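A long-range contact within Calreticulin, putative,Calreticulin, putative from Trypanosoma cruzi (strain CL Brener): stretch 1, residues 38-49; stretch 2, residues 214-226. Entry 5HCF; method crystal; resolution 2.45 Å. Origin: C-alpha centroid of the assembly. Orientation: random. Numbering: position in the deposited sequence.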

ATOM      1  N   GLU A  38      11.688 -12.475 -16.256  1.00 60.32           N
ATOM      2  CA  GLU A  38      11.227 -11.198 -16.789  1.00 62.14           C
ATOM      3  C   GLU A  38       9.959 -10.686 -16.102  1.00 59.46           C
ATOM      4  O   GLU A  38       9.887  -9.512 -15.732  1.00 58.00           O
ATOM      5  CB  GLU A  38      10.988 -11.307 -18.296  1.00 67.94           C
ATOM      6  CG  GLU A  38      12.265 -11.418 -19.121  1.00 72.71           C
ATOM      7  CD  GLU A  38      13.154 -10.191 -18.997  1.00 73.98           C
ATOM      8  OE1 GLU A  38      12.627  -9.103 -18.676  1.00 74.18           O
ATOM      9  OE2 GLU A  38      14.379 -10.317 -19.216  1.00 74.49           O
ATOM     10  N   LYS A  39       8.966 -11.554 -15.916  1.00 58.59           N
ATOM     11  CA  LYS A  39       7.703 -11.111 -15.330  1.00 56.43           C
ATOM     12  C   LYS A  39       7.809 -10.874 -13.826  1.00 53.54           C
ATOM     13  O   LYS A  39       6.945 -10.221 -13.239  1.00 51.94           O
ATOM     14  CB  LYS A  39       6.577 -12.107 -15.593  1.00 57.53           C
ATOM     15  CG  LYS A  39       6.226 -12.297 -17.052  1.00 61.55           C
ATOM     16  CD  LYS A  39       4.976 -13.158 -17.185  1.00 65.91           C
ATOM     17  CE  LYS A  39       5.252 -14.629 -16.887  1.00 69.15           C
ATOM     18  NZ  LYS A  39       4.154 -15.486 -17.425  1.00 73.29           N
ATOM     19  N   SER A  40       8.840 -11.431 -13.195  1.00 51.40           N
ATOM     20  CA  SER A  40       9.038 -11.230 -11.763  1.00 46.77           C
ATOM     21  C   SER A  40       9.812  -9.950 -11.494  1.00 46.22           C
ATOM     22  O   SER A  40      10.039  -9.587 -10.340  1.00 47.29           O
ATOM     23  CB  SER A  40       9.763 -12.421 -11.130  1.00 44.53           C
ATOM     24  OG  SER A  40       8.973 -13.598 -11.177  1.00 46.65           O
ATOM     25  N   LYS A  41      10.218  -9.266 -12.559  1.00 45.59           N
ATOM     26  CA  LYS A  41      10.955  -8.016 -12.406  1.00 46.36           C
ATOM     27  C   LYS A  41      10.103  -6.950 -11.719  1.00 46.23           C
ATOM     28  O   LYS A  41       8.884  -6.896 -11.905  1.00 47.20           O
ATOM     29  CB  LYS A  41      11.450  -7.509 -13.761  1.00 48.13           C
ATOM     30  CG  LYS A  41      12.589  -8.328 -14.349  1.00 50.88           C
ATOM     31  CD  LYS A  41      13.133  -7.695 -15.622  1.00 53.40           C
ATOM     32  CE  LYS A  41      14.493  -8.272 -15.986  1.00 54.75           C
ATOM     33  NZ  LYS A  41      14.980  -7.751 -17.296  1.00 57.70           N
ATOM     34  N   GLY A  42      10.753  -6.109 -10.922  1.00 45.04           N
ATOM     35  CA  GLY A  42      10.064  -5.062 -10.192  1.00 41.67           C
ATOM     36  C   GLY A  42      11.026  -4.084  -9.549  1.00 39.89           C
ATOM     37  O   GLY A  42      12.232  -4.136  -9.789  1.00 40.41           O
ATOM     38  N   LEU A  43      10.487  -3.185  -8.732  1.00 38.29           N
ATOM     39  CA  LEU A  43      11.293  -2.177  -8.056  1.00 37.87           C
ATOM     40  C   LEU A  43      11.955  -2.784  -6.828  1.00 38.80           C
ATOM     41  O   LEU A  43      11.280  -3.207  -5.887  1.00 38.21           O
ATOM     42  CB  LEU A  43      10.430  -0.976  -7.667  1.00 36.88           C
ATOM     43  CG  LEU A  43      11.128   0.311  -7.226  1.00 35.81           C
ATOM     44  CD1 LEU A  43      11.679   0.174  -5.830  1.00 35.90           C
ATOM     45  CD2 LEU A  43      12.228   0.678  -8.208  1.00 35.64           C
ATOM     46  N   ARG A  44      13.279  -2.838  -6.843  1.00 40.89           N
ATOM     47  CA  ARG A  44      14.021  -3.495  -5.776  1.00 42.04           C
ATOM     48  C   ARG A  44      14.860  -2.504  -4.976  1.00 43.89           C
ATOM     49  O   ARG A  44      15.648  -1.740  -5.543  1.00 46.64           O
ATOM     50  CB  ARG A  44      14.913  -4.594  -6.355  1.00 42.93           C
ATOM     51  CG  ARG A  44      15.764  -5.317  -5.336  1.00 43.65           C
ATOM     52  CD  ARG A  44      16.611  -6.393  -6.003  1.00 47.85           C
ATOM     53  NE  ARG A  44      17.492  -7.053  -5.045  1.00 49.41           N
ATOM     54  CZ  ARG A  44      18.681  -6.586  -4.675  1.00 48.50           C
ATOM     55  NH1 ARG A  44      19.148  -5.459  -5.195  1.00 47.78           N
ATOM     56  NH2 ARG A  44      19.406  -7.254  -3.789  1.00 49.03           N
ATOM     57  N   LEU A  45      14.681  -2.514  -3.659  1.00 40.81           N
ATOM     58  CA  LEU A  45      15.487  -1.686  -2.777  1.00 40.66           C
ATOM     59  C   LEU A  45      16.796  -2.417  -2.493  1.00 44.27           C
ATOM     60  O   LEU A  45      16.787  -3.587  -2.118  1.00 44.72           O
ATOM     61  CB  LEU A  45      14.731  -1.371  -1.489  1.00 38.18           C
ATOM     62  CG  LEU A  45      13.263  -0.985  -1.676  1.00 35.12           C
ATOM     63  CD1 LEU A  45      12.737  -0.283  -0.438  1.00 32.25           C
ATOM     64  CD2 LEU A  45      13.075  -0.113  -2.910  1.00 35.87           C
ATOM     65  N   THR A  46      17.915  -1.723  -2.681  1.00 47.29           N
ATOM     66  CA  THR A  46      19.222  -2.373  -2.769  1.00 49.51           C
ATOM     67  C   THR A  46      20.094  -2.270  -1.523  1.00 50.61           C
ATOM     68  O   THR A  46      20.906  -3.155  -1.268  1.00 55.20           O
ATOM     69  CB  THR A  46      20.035  -1.812  -3.954  1.00 51.83           C
ATOM     70  OG1 THR A  46      20.267  -0.409  -3.764  1.00 51.95           O
ATOM     71  CG2 THR A  46      19.284  -2.023  -5.256  1.00 52.23           C
ATOM     72  N   GLU A  47      19.946  -1.196  -0.757  1.00 47.24           N
ATOM     73  CA  GLU A  47      20.918  -0.891   0.285  1.00 46.63           C
ATOM     74  C   GLU A  47      20.368  -1.035   1.700  1.00 45.85           C
ATOM     75  O   GLU A  47      19.316  -0.489   2.035  1.00 46.85           O
ATOM     76  CB  GLU A  47      21.459   0.525   0.085  1.00 48.34           C
ATOM     77  CG  GLU A  47      22.261   0.707  -1.198  1.00 51.10           C
ATOM     78  CD  GLU A  47      22.898   2.078  -1.294  1.00 54.65           C
ATOM     79  OE1 GLU A  47      22.153   3.073  -1.433  1.00 55.23           O
ATOM     80  OE2 GLU A  47      24.142   2.160  -1.222  1.00 56.64           O
ATOM     81  N   ASP A  48      21.102  -1.774   2.526  1.00 44.99           N
ATOM     82  CA  ASP A  48      20.746  -1.977   3.927  1.00 44.44           C
ATOM     83  C   ASP A  48      20.805  -0.669   4.700  1.00 43.74           C
ATOM     84  O   ASP A  48      21.608   0.205   4.384  1.00 45.97           O
ATOM     85  CB  ASP A  48      21.686  -2.995   4.581  1.00 44.95           C
ATOM     86  CG  ASP A  48      21.439  -4.407   4.102  1.00 44.15           C
ATOM     87  OD1 ASP A  48      20.473  -4.604   3.332  1.00 44.89           O
ATOM     88  OD2 ASP A  48      22.210  -5.316   4.494  1.00 42.72           O
ATOM     89  N   ALA A  49      19.950  -0.541   5.706  1.00 41.41           N
ATOM     90  CA  ALA A  49      19.994   0.603   6.618  1.00 42.25           C
ATOM     91  C   ALA A  49      19.886   1.953   5.899  1.00 43.28           C
ATOM     92  O   ALA A  49      20.707   2.843   6.118  1.00 44.50           O
ATOM     93  CB  ALA A  49      21.276   0.556   7.450  1.00 40.81           C
TER
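Stretch 2 (214-226) DVWQVESGSIFKD

Stretch 2 lies alongside stretch 1 as an antiparallel partner, the two segments being at least 167 residues apart in sequence wherever they touch. Strand 42-45 pairs with the strand that includes residues 223-226; their axes approach to 4.3 Å, and their N-to-C directions make an angle of 162°, with a signed crossing angle of the same value. The CA register confirms the direction: as stretch 1 advances from Gly42 to Ala49, its nearest partners run backward from Lys225 to Val218. Together the stretches bury 804 Å², summed over both sides.

Stretch 1 opens with a type I beta turn from Glu38 to Lys41, closed by a backbone hydrogen bond from Lys41 N to Glu38 O (3.2 Å) and reinforced by a salt bridge between Lys41 NZ and Glu38 OE1 (3.0 Å). The turn presents carbonyls to Lys225, whose NZ donates to Lys39 O at 3.0 Å and to Lys41 O at 2.9 Å. With chi3 and chi4 both p, the Lys225 chain bends back to reach them, and its CD passes 3.6 Å from Ser40 O.

Gly42, at phi/psi -170/-172, lies opposite Lys225, CA to CA 5.2 Å. An ideal CB here would point toward stretch 2 and fall 2.5 Å from Phe224 O and 2.6 Å from Lys225 CG, so the close fit depends on the absence of a side chain.

Leu43 and Phe224 form the hydrogen-bonded pair of the ladder, their CA atoms 4.9 Å apart. Leu43 N donates to Phe224 O (2.9 Å, 150°), and Phe224 N donates to Leu43 O (2.7 Å, 161°). Their side chains share one face of the sheet, CB to CB 4.2 Å. Arg44 and Ile223 follow as a non-hydrogen-bonded pair, CA to CA 4.3 Å, with side chains on the other face and Arg44 CB 3.9 Å from Ile223 CG1. Arg44 CA also makes a CA-H...O contact with Ser222 O at 3.2 Å, while Gly221 CA lies over one face of the guanidinium.

Leu45 has the largest covered area of stretch 1, 104 Å². Its N donates to Ser222 O (2.9 Å, 158°), extending the backbone pairing, and its CD1 packs 3.7 Å from Val215 CG2 and 4.0 Å from Phe224 CE1, the latter approach being at the ring edge. Gly221, at phi/psi 121/2, has a backbone that itself calls for glycine, since a CB would jam against the preceding carbonyl.

Past the strand, Thr46 and Glu47 direct their CA-to-CB bonds away, yet Glu47 O comes within 3.2 Å of Ser220 CB. The loop after strand 214-217, already met at Ser220, continues the contact. Asp48 OD1 accepts from Ser220 N (2.9 Å, 161°), a side-chain-to-backbone bond to that loop. At Ala49, phi/psi 56/52, N donates to Val218 O (2.9 Å, 142°), and CB lies 4.3 Å from Trp216 CH2, an apolar contact that ends the walk.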

ATOM      1  N   ASP A 214       7.816   5.514   0.430  1.00 39.67           N
ATOM      2  CA  ASP A 214       8.559   6.173   1.490  1.00 41.21           C
ATOM      3  C   ASP A 214       8.714   5.190   2.642  1.00 40.42           C
ATOM      4  O   ASP A 214       7.830   5.074   3.495  1.00 41.39           O
ATOM      5  CB  ASP A 214       7.832   7.443   1.938  1.00 42.94           C
ATOM      6  CG  ASP A 214       8.315   7.954   3.278  1.00 44.59           C
ATOM      7  OD1 ASP A 214       9.532   7.874   3.547  1.00 46.85           O
ATOM      8  OD2 ASP A 214       7.464   8.408   4.076  1.00 43.57           O
ATOM      9  N   VAL A 215       9.828   4.464   2.658  1.00 39.11           N
ATOM     10  CA  VAL A 215      10.029   3.430   3.671  1.00 36.15           C
ATOM     11  C   VAL A 215      11.439   3.437   4.238  1.00 39.63           C
ATOM     12  O   VAL A 215      12.372   3.928   3.608  1.00 44.33           O
ATOM     13  CB  VAL A 215       9.745   2.016   3.115  1.00 29.37           C
ATOM     14  CG1 VAL A 215       8.329   1.923   2.602  1.00 27.21           C
ATOM     15  CG2 VAL A 215      10.739   1.660   2.021  1.00 29.31           C
ATOM     16  N   TRP A 216      11.577   2.888   5.439  1.00 38.73           N
ATOM     17  CA  TRP A 216      12.873   2.627   6.046  1.00 36.58           C
ATOM     18  C   TRP A 216      13.121   1.126   6.058  1.00 34.58           C
ATOM     19  O   TRP A 216      12.224   0.351   6.380  1.00 30.61           O
ATOM     20  CB  TRP A 216      12.934   3.200   7.468  1.00 35.65           C
ATOM     21  CG  TRP A 216      13.960   2.548   8.356  1.00 34.18           C
ATOM     22  CD1 TRP A 216      13.754   1.526   9.239  1.00 32.33           C
ATOM     23  CD2 TRP A 216      15.354   2.871   8.439  1.00 35.02           C
ATOM     24  NE1 TRP A 216      14.928   1.197   9.869  1.00 30.88           N
ATOM     25  CE2 TRP A 216      15.927   2.007   9.396  1.00 34.45           C
ATOM     26  CE3 TRP A 216      16.173   3.807   7.799  1.00 35.33           C
ATOM     27  CZ2 TRP A 216      17.279   2.051   9.727  1.00 34.97           C
ATOM     28  CZ3 TRP A 216      17.514   3.850   8.131  1.00 36.31           C
ATOM     29  CH2 TRP A 216      18.054   2.977   9.085  1.00 36.31           C
ATOM     30  N   GLN A 217      14.333   0.718   5.688  1.00 36.87           N
ATOM     31  CA  GLN A 217      14.699  -0.696   5.712  1.00 37.78           C
ATOM     32  C   GLN A 217      16.065  -0.937   6.340  1.00 40.02           C
ATOM     33  O   GLN A 217      17.063  -0.346   5.927  1.00 38.94           O
ATOM     34  CB  GLN A 217      14.691  -1.301   4.305  1.00 37.80           C
ATOM     35  CG  GLN A 217      13.321  -1.706   3.789  1.00 38.09           C
ATOM     36  CD  GLN A 217      13.419  -2.644   2.599  1.00 41.22           C
ATOM     37  OE1 GLN A 217      13.875  -2.264   1.528  1.00 44.65           O
ATOM     38  NE2 GLN A 217      13.012  -3.887   2.796  1.00 43.76           N
ATOM     39  N   VAL A 218      16.095  -1.813   7.343  1.00 34.06           N
ATOM     40  CA  VAL A 218      17.351  -2.287   7.909  1.00 37.67           C
ATOM     41  C   VAL A 218      17.936  -3.351   6.989  1.00 39.42           C
ATOM     42  O   VAL A 218      19.025  -3.178   6.439  1.00 44.01           O
ATOM     43  CB  VAL A 218      17.178  -2.879   9.316  1.00 38.50           C
ATOM     44  CG1 VAL A 218      18.513  -3.422   9.815  1.00 38.31           C
ATOM     45  CG2 VAL A 218      16.624  -1.832  10.278  1.00 38.57           C
ATOM     46  N   GLU A 219      17.213  -4.458   6.836  1.00 37.25           N
ATOM     47  CA  GLU A 219      17.582  -5.491   5.872  1.00 38.75           C
ATOM     48  C   GLU A 219      16.865  -5.221   4.554  1.00 39.10           C
ATOM     49  O   GLU A 219      15.655  -5.433   4.443  1.00 39.82           O
ATOM     50  CB  GLU A 219      17.233  -6.888   6.395  1.00 37.46           C
ATOM     51  CG  GLU A 219      17.784  -7.202   7.790  1.00 37.49           C
ATOM     52  CD  GLU A 219      16.946  -6.602   8.923  1.00 38.21           C
ATOM     53  OE1 GLU A 219      15.792  -6.188   8.679  1.00 34.30           O
ATOM     54  OE2 GLU A 219      17.445  -6.548  10.066  1.00 41.40           O
ATOM     55  N   SER A 220      17.605  -4.738   3.562  1.00 37.81           N
ATOM     56  CA  SER A 220      17.000  -4.356   2.292  1.00 38.22           C
ATOM     57  C   SER A 220      16.867  -5.546   1.345  1.00 35.21           C
ATOM     58  O   SER A 220      17.236  -6.667   1.691  1.00 33.44           O
ATOM     59  CB  SER A 220      17.809  -3.236   1.634  1.00 42.44           C
ATOM     60  OG  SER A 220      17.081  -2.641   0.573  1.00 44.91           O
ATOM     61  N   GLY A 221      16.332  -5.293   0.153  1.00 35.37           N
ATOM     62  CA  GLY A 221      16.163  -6.331  -0.846  1.00 38.16           C
ATOM     63  C   GLY A 221      14.722  -6.532  -1.282  1.00 39.32           C
ATOM     64  O   GLY A 221      14.435  -7.414  -2.088  1.00 42.44           O
ATOM     65  N   SER A 222      13.811  -5.721  -0.749  1.00 37.44           N
ATOM     66  CA  SER A 222      12.386  -5.849  -1.070  1.00 36.05           C
ATOM     67  C   SER A 222      12.097  -5.497  -2.528  1.00 35.62           C
ATOM     68  O   SER A 222      12.772  -4.656  -3.118  1.00 34.41           O
ATOM     69  CB  SER A 222      11.541  -4.968  -0.147  1.00 33.88           C
ATOM     70  OG  SER A 222      11.562  -5.443   1.191  1.00 33.48           O
ATOM     71  N   ILE A 223      11.090  -6.145  -3.104  1.00 36.48           N
ATOM     72  CA  ILE A 223      10.713  -5.885  -4.489  1.00 37.51           C
ATOM     73  C   ILE A 223       9.230  -5.532  -4.614  1.00 39.47           C
ATOM     74  O   ILE A 223       8.358  -6.320  -4.246  1.00 41.27           O
ATOM     75  CB  ILE A 223      11.030  -7.093  -5.390  1.00 36.26           C
ATOM     76  CG1 ILE A 223      12.511  -7.464  -5.273  1.00 35.23           C
ATOM     77  CG2 ILE A 223      10.647  -6.803  -6.848  1.00 35.60           C
ATOM     78  CD1 ILE A 223      12.900  -8.665  -6.100  1.00 37.36           C
ATOM     79  N   PHE A 224       8.953  -4.344  -5.140  1.00 39.66           N
ATOM     80  CA  PHE A 224       7.581  -3.879  -5.333  1.00 37.15           C
ATOM     81  C   PHE A 224       7.107  -4.181  -6.749  1.00 38.64           C
ATOM     82  O   PHE A 224       7.873  -4.045  -7.702  1.00 40.36           O
ATOM     83  CB  PHE A 224       7.475  -2.377  -5.063  1.00 34.06           C
ATOM     84  CG  PHE A 224       7.694  -1.995  -3.624  1.00 33.80           C
ATOM     85  CD1 PHE A 224       8.973  -1.917  -3.098  1.00 36.29           C
ATOM     86  CD2 PHE A 224       6.619  -1.708  -2.799  1.00 32.30           C
ATOM     87  CE1 PHE A 224       9.173  -1.561  -1.776  1.00 36.25           C
ATOM     88  CE2 PHE A 224       6.813  -1.354  -1.481  1.00 31.73           C
ATOM     89  CZ  PHE A 224       8.089  -1.280  -0.969  1.00 33.73           C
ATOM     90  N   LYS A 225       5.852  -4.599  -6.887  1.00 37.70           N
ATOM     91  CA  LYS A 225       5.277  -4.843  -8.209  1.00 38.77           C
ATOM     92  C   LYS A 225       3.804  -4.451  -8.321  1.00 39.37           C
ATOM     93  O   LYS A 225       3.088  -4.366  -7.321  1.00 37.99           O
ATOM     94  CB  LYS A 225       5.422  -6.318  -8.595  1.00 38.37           C
ATOM     95  CG  LYS A 225       6.813  -6.726  -9.039  1.00 38.44           C
ATOM     96  CD  LYS A 225       6.887  -8.227  -9.293  1.00 39.10           C
ATOM     97  CE  LYS A 225       5.928  -8.662 -10.391  1.00 38.84           C
ATOM     98  NZ  LYS A 225       6.114  -7.864 -11.626  1.00 40.21           N
ATOM     99  N   ASP A 226       3.377  -4.218  -9.559  1.00 40.11           N
ATOM    100  CA  ASP A 226       1.972  -4.088  -9.922  1.00 40.93           C
ATOM    101  C   ASP A 226       1.162  -3.158  -9.020  1.00 38.72           C
ATOM    102  O   ASP A 226       0.208  -3.589  -8.362  1.00 38.35           O
ATOM    103  CB  ASP A 226       1.322  -5.474  -9.940  1.00 43.83           C
ATOM    104  CG  ASP A 226       1.964  -6.403 -10.953  1.00 48.59           C
ATOM    105  OD1 ASP A 226       1.816  -6.158 -12.170  1.00 50.67           O
ATOM    106  OD2 ASP A 226       2.624  -7.377 -10.532  1.00 50.61           O
TER